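PDB 7E6G: putative GGDEF domain protein from Pseudomonas aeruginosa, which probably joins two GTP molecules into cyclic di-GMP with release of diphosphate, using magnesium as cofactor. Local coordinates for residues His129-Val134 and Leu188-Leu193; His152-Arg157 and Val212-Glu217; Arg164-Glu169 and Glu201-Ser206. One frame throughout, in Å; residues are numbered along the deposited sequence.

Interaction 1. Residues His129-Val134 and Leu188-Leu193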
loop_
_atom_site.group_PDB
_atom_site.type_symbol
_atom_site.label_atom_id
_atom_site.label_comp_id
_atom_site.label_asym_id
_atom_site.label_seq_id
_atom_site.Cartn_x
_atom_site.Cartn_y
_atom_site.Cartn_z
ATOM N N HIS A 129 -26.438 25.671 -23.011
ATOM C CA HIS A 129 -25.516 26.159 -23.969
ATOM C C HIS A 129 -26.024 26.419 -25.297
ATOM O O HIS A 129 -25.295 26.847 -26.107
ATOM C CB HIS A 129 -24.293 25.385 -24.013
ATOM C CG HIS A 129 -23.871 24.924 -22.681
ATOM N ND1 HIS A 129 -24.661 24.141 -21.907
ATOM C CD2 HIS A 129 -22.742 25.113 -21.985
ATOM C CE1 HIS A 129 -24.049 23.862 -20.785
ATOM N NE2 HIS A 129 -22.877 24.439 -20.814
ATOM N N GLY A 130 -27.267 26.135 -25.527
ATOM C CA GLY A 130 -27.860 26.468 -26.773
ATOM C C GLY A 130 -27.555 25.719 -28.023
ATOM O O GLY A 130 -28.043 26.015 -29.016
ATOM N N GLN A 131 -26.863 24.642 -27.872
ATOM C CA GLN A 131 -26.429 23.784 -28.902
ATOM C C GLN A 131 -27.412 22.632 -29.064
ATOM O O GLN A 131 -27.582 21.877 -28.143
ATOM C CB GLN A 131 -25.061 23.275 -28.441
ATOM C CG GLN A 131 -24.839 23.170 -26.937
ATOM C CD GLN A 131 -23.685 22.302 -26.535
ATOM O OE1 GLN A 131 -23.529 21.220 -27.044
ATOM N NE2 GLN A 131 -22.909 22.739 -25.574
ATOM N N SER A 132 -28.046 22.498 -30.205
ATOM C CA SER A 132 -28.940 21.458 -30.394
ATOM C C SER A 132 -28.417 20.296 -31.095
ATOM O O SER A 132 -27.351 20.227 -31.461
ATOM C CB SER A 132 -30.204 21.932 -30.960
ATOM O OG SER A 132 -30.013 22.240 -32.264
ATOM N N TYR A 133 -29.197 19.279 -31.082
ATOM C CA TYR A 133 -28.857 18.041 -31.765
ATOM C C TYR A 133 -29.872 17.784 -32.869
ATOM O O TYR A 133 -30.941 18.402 -32.921
ATOM C CB TYR A 133 -28.825 16.853 -30.795
ATOM C CG TYR A 133 -30.129 16.667 -30.067
ATOM C CD1 TYR A 133 -30.363 17.302 -28.851
ATOM C CD2 TYR A 133 -31.153 15.908 -30.624
ATOM C CE1 TYR A 133 -31.566 17.157 -28.186
ATOM C CE2 TYR A 133 -32.359 15.733 -29.966
ATOM C CZ TYR A 133 -32.562 16.371 -28.743
ATOM O OH TYR A 133 -33.764 16.215 -28.098
ATOM N N VAL A 134 -29.537 16.866 -33.766
ATOM C CA VAL A 134 -30.539 16.416 -34.724
ATOM C C VAL A 134 -30.812 14.937 -34.486
ATOM O O VAL A 134 -29.985 14.194 -33.952
ATOM C CB VAL A 134 -30.144 16.695 -36.196
ATOM C CG1 VAL A 134 -29.575 18.115 -36.343
ATOM C CG2 VAL A 134 -29.177 15.657 -36.719
ATOM N N LEU A 188 -27.341 13.014 -33.545
ATOM C CA LEU A 188 -26.145 13.794 -33.835
ATOM C C LEU A 188 -26.093 14.958 -32.860
ATOM O O LEU A 188 -26.838 15.943 -33.019
ATOM C CB LEU A 188 -26.131 14.296 -35.282
ATOM C CG LEU A 188 -26.543 13.303 -36.361
ATOM C CD1 LEU A 188 -26.240 13.877 -37.739
ATOM C CD2 LEU A 188 -25.838 11.988 -36.156
ATOM N N PRO A 189 -25.251 14.889 -31.838
ATOM C CA PRO A 189 -25.221 15.946 -30.830
ATOM C C PRO A 189 -24.457 17.153 -31.336
ATOM O O PRO A 189 -23.546 17.045 -32.163
ATOM C CB PRO A 189 -24.499 15.285 -29.653
ATOM C CG PRO A 189 -23.582 14.305 -30.300
ATOM C CD PRO A 189 -24.229 13.855 -31.593
ATOM N N GLN A 190 -24.850 18.317 -30.819
ATOM C CA GLN A 190 -24.229 19.584 -31.186
ATOM C C GLN A 190 -24.090 19.700 -32.697
ATOM O O GLN A 190 -23.012 19.961 -33.232
ATOM C CB GLN A 190 -22.879 19.748 -30.487
ATOM C CG GLN A 190 -22.945 19.499 -28.991
ATOM C CD GLN A 190 -21.589 19.511 -28.343
ATOM O OE1 GLN A 190 -21.162 18.515 -27.753
ATOM N NE2 GLN A 190 -20.902 20.642 -28.430
ATOM N N THR A 191 -25.201 19.475 -33.383
ATOM C CA THR A 191 -25.238 19.488 -34.835
ATOM C C THR A 191 -26.522 20.170 -35.270
ATOM O O THR A 191 -27.566 20.009 -34.632
ATOM C CB THR A 191 -25.142 18.056 -35.413
ATOM O OG1 THR A 191 -23.952 17.408 -34.933
ATOM C CG2 THR A 191 -25.128 18.075 -36.931
ATOM N N ARG A 192 -26.420 20.977 -36.314
ATOM C CA ARG A 192 -27.589 21.560 -36.950
ATOM C C ARG A 192 -27.884 20.878 -38.290
ATOM O O ARG A 192 -26.997 20.313 -38.945
ATOM C CB ARG A 192 -27.404 23.078 -37.142
ATOM C CG ARG A 192 -27.857 23.912 -35.926
ATOM C CD ARG A 192 -26.771 24.869 -35.425
ATOM N NE ARG A 192 -25.517 24.191 -35.080
ATOM C CZ ARG A 192 -25.284 23.508 -33.957
ATOM N NH1 ARG A 192 -26.228 23.378 -33.027
ATOM N NH2 ARG A 192 -24.094 22.941 -33.770
ATOM N N LEU A 193 -29.159 20.962 -38.693
ATOM C CA LEU A 193 -29.670 20.287 -39.890
ATOM C C LEU A 193 -28.724 20.396 -41.076
ATOM O O LEU A 193 -28.428 19.401 -41.749
ATOM C CB LEU A 193 -31.027 20.880 -40.255
ATOM C CG LEU A 193 -32.151 19.923 -40.596
ATOM C CD1 LEU A 193 -32.131 18.730 -39.638
ATOM C CD2 LEU A 193 -33.504 20.648 -40.609
#
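Val134 and Leu188 face each other as an antiparallel hydrogen-bonded pair. Val134 N donates to Leu188 O at 2.9 Å, and Leu188 N returns the bond to Val134 O, nearly straight at 167°. Both side chains lie on one face of the sheet, where Val134 CG2 meets Leu188 CG at 3.6 Å. The other methyl, Val134 CG1, stands anti to its own carbonyl carbon (chi1 -44°) and reaches Leu193 CD1 at 4.2 Å. Beyond the pair the chains stay linked by Thr191 N, which donates to Ser132 O at 3.0 Å. Strand 134-140 begins here and strand 183-188 ends here, side by side in the central sheet of the GGDEF domain, and Arg192 then takes the N-cap position of helix 193-208. The link to that helix turns at Gln190, which has positive phi. Thr191 OG1 donates back to Pro189 O from well above the carbonyl plane, and is bonded to Arg171 as well. The bent chain of Arg192 brings NH1 to 3.5 Å from Ser132 N, two donors side by side. Tyr133 CB packs on Leu188 O and Pro189 CA; the ring then leads away to stack with His230, and its hydroxyl bonds Asn123 of helix 112-128.

Interaction 2. Residues His152-Arg157 and Val212-Glu217. With G2P (phosphomethylphosphonic acid guanylate ester), chain H.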
loop_
_atom_site.group_PDB
_atom_site.type_symbol
_atom_site.label_atom_id
_atom_site.label_comp_id
_atom_site.label_asym_id
_atom_site.label_seq_id
_atom_site.Cartn_x
_atom_site.Cartn_y
_atom_site.Cartn_z
ATOM N N HIS A 152 -35.534 -15.523 -40.360
ATOM C CA HIS A 152 -35.244 -14.460 -39.412
ATOM C C HIS A 152 -33.751 -14.372 -39.100
ATOM O O HIS A 152 -33.255 -13.290 -38.780
ATOM C CB HIS A 152 -36.095 -14.661 -38.153
ATOM C CG HIS A 152 -37.542 -14.303 -38.353
ATOM N ND1 HIS A 152 -38.054 -13.054 -38.062
ATOM C CD2 HIS A 152 -38.581 -15.021 -38.849
ATOM C CE1 HIS A 152 -39.342 -13.022 -38.359
ATOM N NE2 HIS A 152 -39.686 -14.203 -38.841
ATOM N N ASP A 153 -33.011 -15.482 -39.214
ATOM C CA ASP A 153 -31.565 -15.423 -39.014
ATOM C C ASP A 153 -30.901 -14.588 -40.112
ATOM O O ASP A 153 -29.954 -13.826 -39.852
ATOM C CB ASP A 153 -30.999 -16.847 -38.957
ATOM C CG ASP A 153 -31.224 -17.529 -37.590
ATOM O OD1 ASP A 153 -30.587 -17.131 -36.588
ATOM O OD2 ASP A 153 -32.044 -18.470 -37.501
ATOM N N SER A 154 -31.428 -14.678 -41.337
ATOM C CA SER A 154 -30.947 -13.845 -42.428
ATOM C C SER A 154 -31.257 -12.373 -42.184
ATOM O O SER A 154 -30.387 -11.510 -42.360
ATOM C CB SER A 154 -31.566 -14.306 -43.741
ATOM O OG SER A 154 -31.144 -15.622 -44.048
ATOM N N GLY A 155 -32.502 -12.056 -41.818
ATOM C CA GLY A 155 -32.809 -10.694 -41.432
ATOM C C GLY A 155 -31.920 -10.183 -40.311
ATOM O O GLY A 155 -31.570 -9.001 -40.280
ATOM N N ASP A 156 -31.538 -11.059 -39.378
ATOM C CA ASP A 156 -30.691 -10.636 -38.268
ATOM C C ASP A 156 -29.307 -10.260 -38.774
ATOM O O ASP A 156 -28.735 -9.234 -38.371
ATOM C CB ASP A 156 -30.587 -11.756 -37.221
ATOM C CG ASP A 156 -31.783 -11.801 -36.245
ATOM O OD1 ASP A 156 -32.732 -10.979 -36.355
ATOM O OD2 ASP A 156 -31.765 -12.697 -35.359
ATOM N N ARG A 157 -28.749 -11.095 -39.651
ATOM C CA ARG A 157 -27.500 -10.733 -40.307
ATOM C C ARG A 157 -27.634 -9.403 -41.024
ATOM O O ARG A 157 -26.742 -8.549 -40.943
ATOM C CB ARG A 157 -27.085 -11.843 -41.262
ATOM C CG ARG A 157 -26.711 -13.082 -40.481
ATOM C CD ARG A 157 -25.395 -13.641 -40.929
ATOM N NE ARG A 157 -25.588 -14.348 -42.185
ATOM C CZ ARG A 157 -25.080 -13.962 -43.353
ATOM N NH1 ARG A 157 -24.324 -12.858 -43.447
ATOM N NH2 ARG A 157 -25.334 -14.690 -44.432
ATOM N N VAL A 212 -25.676 -8.116 -48.441
ATOM C CA VAL A 212 -25.507 -9.165 -47.441
ATOM C C VAL A 212 -25.649 -10.517 -48.135
ATOM O O VAL A 212 -26.700 -10.829 -48.692
ATOM C CB VAL A 212 -26.529 -9.005 -46.303
ATOM C CG1 VAL A 212 -26.375 -10.078 -45.266
ATOM C CG2 VAL A 212 -26.388 -7.654 -45.654
ATOM N N ARG A 213 -24.598 -11.321 -48.122
ATOM C CA ARG A 213 -24.666 -12.613 -48.786
ATOM C C ARG A 213 -25.393 -13.617 -47.911
ATOM O O ARG A 213 -25.051 -13.786 -46.740
ATOM C CB ARG A 213 -23.275 -13.118 -49.108
ATOM C CG ARG A 213 -22.552 -12.194 -50.038
ATOM C CD ARG A 213 -21.172 -12.680 -50.372
ATOM N NE ARG A 213 -20.587 -11.758 -51.329
ATOM C CZ ARG A 213 -20.698 -11.908 -52.641
ATOM N NH1 ARG A 213 -21.348 -12.965 -53.116
ATOM N NH2 ARG A 213 -20.150 -11.019 -53.468
ATOM N N VAL A 214 -26.418 -14.256 -48.473
ATOM C CA VAL A 214 -27.090 -15.395 -47.880
ATOM C C VAL A 214 -27.041 -16.488 -48.921
ATOM O O VAL A 214 -27.766 -16.431 -49.922
ATOM C CB VAL A 214 -28.537 -15.101 -47.486
ATOM C CG1 VAL A 214 -29.157 -16.364 -46.931
ATOM C CG2 VAL A 214 -28.585 -13.985 -46.462
ATOM N N GLY A 215 -26.214 -17.489 -48.678
ATOM C CA GLY A 215 -25.959 -18.535 -49.629
ATOM C C GLY A 215 -25.792 -18.018 -51.040
ATOM O O GLY A 215 -24.860 -17.292 -51.389
ATOM N N THR A 216 -26.756 -18.361 -51.845
ATOM C CA THR A 216 -26.693 -18.190 -53.264
ATOM C C THR A 216 -27.199 -16.822 -53.719
ATOM O O THR A 216 -27.153 -16.524 -54.921
ATOM C CB THR A 216 -27.489 -19.342 -53.848
ATOM O OG1 THR A 216 -26.712 -20.031 -54.847
ATOM C CG2 THR A 216 -28.806 -18.879 -54.336
ATOM N N GLU A 217 -27.622 -15.963 -52.780
ATOM C CA GLU A 217 -28.204 -14.664 -53.085
ATOM C C GLU A 217 -27.501 -13.584 -52.271
ATOM O O GLU A 217 -26.906 -13.856 -51.231
ATOM C CB GLU A 217 -29.726 -14.643 -52.811
ATOM C CG GLU A 217 -30.523 -15.504 -53.804
ATOM C CD GLU A 217 -32.029 -15.441 -53.601
ATOM O OE1 GLU A 217 -32.559 -16.313 -52.881
ATOM O OE2 GLU A 217 -32.691 -14.530 -54.163
HETATM P PG G2P H . -42.324 -1.271 -44.275
HETATM O O1G G2P H . -41.739 -0.315 -43.600
HETATM O O2G G2P H . -41.797 -1.448 -45.451
HETATM O O3G G2P H . -43.656 -1.234 -44.277
HETATM O O3B G2P H . -41.951 -2.448 -43.373
HETATM P PB G2P H . -41.989 -4.017 -43.305
HETATM O O1B G2P H . -40.730 -4.286 -43.139
HETATM O O2B G2P H . -42.590 -4.630 -44.320
HETATM C C3A G2P H . -42.883 -4.585 -41.936
HETATM P PA G2P H . -42.761 -4.018 -40.403
HETATM O O1A G2P H . -44.135 -3.861 -40.548
HETATM O O2A G2P H . -41.812 -3.016 -40.810
HETATM O "O5'" G2P H . -42.272 -5.399 -40.164
HETATM C "C5'" G2P H . -40.910 -5.715 -39.902
HETATM C "C4'" G2P H . -40.727 -7.135 -39.469
HETATM O "O4'" G2P H . -39.745 -7.019 -38.605
HETATM C "C3'" G2P H . -41.768 -7.505 -38.556
HETATM O "O3'" G2P H . -42.475 -8.526 -39.142
HETATM C "C2'" G2P H . -40.978 -7.940 -37.386
HETATM O "O2'" G2P H . -41.412 -9.073 -36.757
HETATM C "C1'" G2P H . -39.712 -8.180 -37.981
HETATM N N9 G2P H . -38.666 -8.177 -37.029
HETATM C C8 G2P H . -38.772 -7.449 -35.968
HETATM N N7 G2P H . -37.723 -7.580 -35.222
HETATM C C5 G2P H . -36.927 -8.374 -35.792
HETATM C C6 G2P H . -35.738 -8.804 -35.454
HETATM O O6 G2P H . -35.175 -8.497 -34.453
HETATM N N1 G2P H . -35.086 -9.669 -36.292
HETATM C C2 G2P H . -35.702 -10.054 -37.424
HETATM N N2 G2P H . -35.095 -10.822 -38.164
HETATM N N3 G2P H . -36.909 -9.594 -37.711
HETATM C C4 G2P H . -37.513 -8.743 -36.925
#
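Asp156 OD1 takes two N-H groups of the guanine at once, N1 of G2P at 2.7 Å and N2 of G2P at 3.0 Å, a fork that holds the base by its Watson-Crick edge. The same amino group, N2 of G2P, makes a weak bond to His152 O at 3.1 Å. Gly155, lacking a side chain, lets N2 of G2P come close to the helix, and His152 turns a ring edge toward N3 of G2P. Asn147, on the preceding helix, also bonds the ligand. This is the guanine-recognition end of a GGDEF domain, built on the first turn of helix 152-168. Across that turn from the base lies a small beta hairpin, whose type II' turn from Val214 to Glu217 has Gly215 at its second position. Helical turn 152-157 and strand 212-214 run nearly antiparallel, at 158°, their axes 9.4 Å apart. Arg157, bent at chi2 and chi3, brings NH2 to Arg213 O, which lies at the edge of the guanidinium, near its plane; the bond is modelled at 2.5 Å, a length to treat with caution. Its NH1 also lies 3.9 Å from Val212 CG1. Nearer the helix start, Ser154 OG rests 3.6 Å from Val214 CG1 while bonded to Trp150 O at the end of helix 143-150. Trp150 touches Val214 too, and its NE1 is bonded to Glu217 OE1.

Interaction 3. Residues Arg164-Glu169 and Glu201-Ser206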
loop_
_atom_site.group_PDB
_atom_site.type_symbol
_atom_site.label_atom_id
_atom_site.label_comp_id
_atom_site.label_asym_id
_atom_site.label_seq_id
_atom_site.Cartn_x
_atom_site.Cartn_y
_atom_site.Cartn_z
ATOM N N ARG A 164 -23.352 -2.030 -38.758
ATOM C CA ARG A 164 -21.948 -1.782 -39.078
ATOM C C ARG A 164 -21.826 -0.629 -40.059
ATOM O O ARG A 164 -21.030 0.301 -39.856
ATOM C CB ARG A 164 -21.298 -3.044 -39.648
ATOM C CG ARG A 164 -20.658 -3.930 -38.603
ATOM C CD ARG A 164 -20.046 -5.183 -39.218
ATOM N NE ARG A 164 -20.250 -6.373 -38.381
ATOM C CZ ARG A 164 -20.222 -7.625 -38.844
ATOM N NH1 ARG A 164 -20.003 -7.848 -40.140
ATOM N NH2 ARG A 164 -20.419 -8.656 -38.022
ATOM N N ALA A 165 -22.648 -0.655 -41.112
ATOM C CA ALA A 165 -22.537 0.341 -42.167
ATOM C C ALA A 165 -22.843 1.727 -41.641
ATOM O O ALA A 165 -22.126 2.686 -41.956
ATOM C CB ALA A 165 -23.471 -0.006 -43.326
ATOM N N MET A 166 -23.899 1.858 -40.837
ATOM C CA MET A 166 -24.257 3.178 -40.330
ATOM C C MET A 166 -23.188 3.703 -39.385
ATOM O O MET A 166 -22.766 4.860 -39.506
ATOM C CB MET A 166 -25.630 3.144 -39.657
ATOM C CG MET A 166 -26.753 3.020 -40.677
ATOM S SD MET A 166 -28.406 3.138 -39.974
ATOM C CE MET A 166 -28.259 1.911 -38.665
ATOM N N GLU A 167 -22.701 2.858 -38.469
ATOM C CA GLU A 167 -21.652 3.303 -37.561
ATOM C C GLU A 167 -20.392 3.727 -38.306
ATOM O O GLU A 167 -19.663 4.603 -37.833
ATOM C CB GLU A 167 -21.324 2.205 -36.563
ATOM C CG GLU A 167 -22.356 2.077 -35.499
ATOM C CD GLU A 167 -22.200 3.124 -34.406
ATOM O OE1 GLU A 167 -21.896 2.742 -33.254
ATOM O OE2 GLU A 167 -22.378 4.330 -34.698
ATOM N N SER A 168 -20.120 3.133 -39.469
ATOM C CA SER A 168 -18.903 3.497 -40.187
ATOM C C SER A 168 -18.947 4.888 -40.820
ATOM O O SER A 168 -17.885 5.447 -41.100
ATOM C CB SER A 168 -18.595 2.472 -41.270
ATOM O OG SER A 168 -17.228 2.573 -41.649
ATOM N N GLU A 169 -20.125 5.450 -41.081
ATOM C CA GLU A 169 -20.224 6.777 -41.684
ATOM C C GLU A 169 -20.552 7.869 -40.680
ATOM O O GLU A 169 -20.828 8.998 -41.094
ATOM C CB GLU A 169 -21.289 6.809 -42.789
ATOM C CG GLU A 169 -21.059 5.844 -43.952
ATOM C CD GLU A 169 -19.796 6.126 -44.757
ATOM O OE1 GLU A 169 -19.113 5.127 -45.101
ATOM O OE2 GLU A 169 -19.506 7.320 -45.053
ATOM N N GLU A 201 -26.794 11.691 -45.606
ATOM C CA GLU A 201 -26.770 11.138 -46.955
ATOM C C GLU A 201 -25.682 10.084 -47.099
ATOM O O GLU A 201 -25.853 9.116 -47.844
ATOM C CB GLU A 201 -26.596 12.248 -47.989
ATOM C CG GLU A 201 -27.900 12.977 -48.341
ATOM C CD GLU A 201 -29.102 12.039 -48.553
ATOM O OE1 GLU A 201 -29.082 11.211 -49.499
ATOM O OE2 GLU A 201 -30.078 12.138 -47.768
ATOM N N ARG A 202 -24.575 10.230 -46.371
ATOM C CA ARG A 202 -23.546 9.193 -46.416
ATOM C C ARG A 202 -24.002 7.926 -45.703
ATOM O O ARG A 202 -23.681 6.815 -46.128
ATOM C CB ARG A 202 -22.252 9.713 -45.807
ATOM C CG ARG A 202 -21.280 10.205 -46.851
ATOM C CD ARG A 202 -19.952 10.582 -46.235
ATOM N NE ARG A 202 -20.036 11.896 -45.612
ATOM C CZ ARG A 202 -20.001 12.088 -44.301
ATOM N NH1 ARG A 202 -19.871 11.040 -43.483
ATOM N NH2 ARG A 202 -20.095 13.320 -43.821
ATOM N N VAL A 203 -24.756 8.082 -44.617
ATOM C CA VAL A 203 -25.349 6.941 -43.932
ATOM C C VAL A 203 -26.296 6.190 -44.858
ATOM O O VAL A 203 -26.298 4.946 -44.911
ATOM C CB VAL A 203 -26.063 7.432 -42.670
ATOM C CG1 VAL A 203 -26.904 6.327 -42.061
ATOM C CG2 VAL A 203 -25.024 7.960 -41.707
ATOM N N ARG A 204 -27.117 6.932 -45.605
ATOM C CA ARG A 204 -28.059 6.272 -46.495
ATOM C C ARG A 204 -27.354 5.637 -47.676
ATOM O O ARG A 204 -27.757 4.559 -48.111
ATOM C CB ARG A 204 -29.137 7.240 -46.950
ATOM C CG ARG A 204 -29.709 7.998 -45.781
ATOM C CD ARG A 204 -31.075 8.544 -46.075
ATOM N NE ARG A 204 -31.187 9.120 -47.406
ATOM C CZ ARG A 204 -32.080 8.726 -48.300
ATOM N NH1 ARG A 204 -32.122 9.307 -49.492
ATOM N NH2 ARG A 204 -32.925 7.742 -47.996
ATOM N N ASP A 205 -26.298 6.256 -48.201
ATOM C CA ASP A 205 -25.486 5.563 -49.196
ATOM C C ASP A 205 -24.926 4.278 -48.607
ATOM O O ASP A 205 -24.944 3.222 -49.250
ATOM C CB ASP A 205 -24.345 6.457 -49.700
ATOM C CG ASP A 205 -24.836 7.715 -50.418
ATOM O OD1 ASP A 205 -26.065 7.846 -50.683
ATOM O OD2 ASP A 205 -23.971 8.586 -50.702
ATOM N N SER A 206 -24.424 4.352 -47.375
ATOM C CA SER A 206 -23.854 3.182 -46.730
ATOM C C SER A 206 -24.848 2.031 -46.730
ATOM O O SER A 206 -24.530 0.920 -47.180
ATOM C CB SER A 206 -23.439 3.542 -45.306
ATOM O OG SER A 206 -22.329 2.767 -44.914
#
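Ser206 and Ala165 supply the hydrogen bond of this contact, Ser206 OG donating to Ala165 O at 3.0 Å. The hydroxyl does not approach end-on: it sits above the carbonyl plane, with a C=O...donor angle of 104°. The same carbonyl receives a weak backbone bond from Ser168 N as the helix nears its end, so it is shared between its own helix and the neighbouring one. The backbones are close here, and Ser206 OG also lies 3.4 Å from Ala165 CB.

The apolar part is carried by Met166 and Val203. Met166 CG meets Val203 CG1 at 3.6 Å, and the sulphur follows with Met166 SD 4.1 Å from the same methyl before the chain turns away at chi3. Two helices pack here, 152-168 and 193-208; segments 164-168 and 201-206 of these helices run antiparallel at 151°, with axes 8.4 Å apart, and both helices lie against strand 183-188 of the GGDEF-domain sheet. Met166 reaches Phe184, the last residue of the GGEEF signature, and Val203 reaches Leu186.

Toward the surface the contact becomes charged. Glu169 CG, anti to the carbonyl carbon (chi1 -60°), packs against Ser206, with Ser206 CB 3.6 Å from Glu169 CG. The Glu169 side chain crosses that of Arg202 at about a right angle, and Glu169 OE2 touches Arg202 CD at 3.5 Å. The charged tips stay apart: Glu169 OE2 and Arg202 NH1 are 4.1 Å from each other, beyond a salt bridge, and the two flat groups are turned well out of parallel. Any attraction between them is probably weaker than in a salt bridge.

In the fold
All three contacts belong to the GGDEF domain, but they differ in depth and chemistry. Interaction 1 is the most buried and joins two neighbouring strands at one end of the central sheet, chiefly through backbone bonds. Interaction 3, partly buried, sets helix against helix beside that sheet, combining apolar contact with a hydroxyl bond and opposite charges toward the surface. Interaction 2 is also partly buried, and it alone includes the ligand. Interactions 2 and 3 share helix 152-168, using its early and late turns with centres about 19 Å apart. Helix 193-208 begins within interaction 1 and runs through interaction 3, shortly before the hairpin of interaction 2.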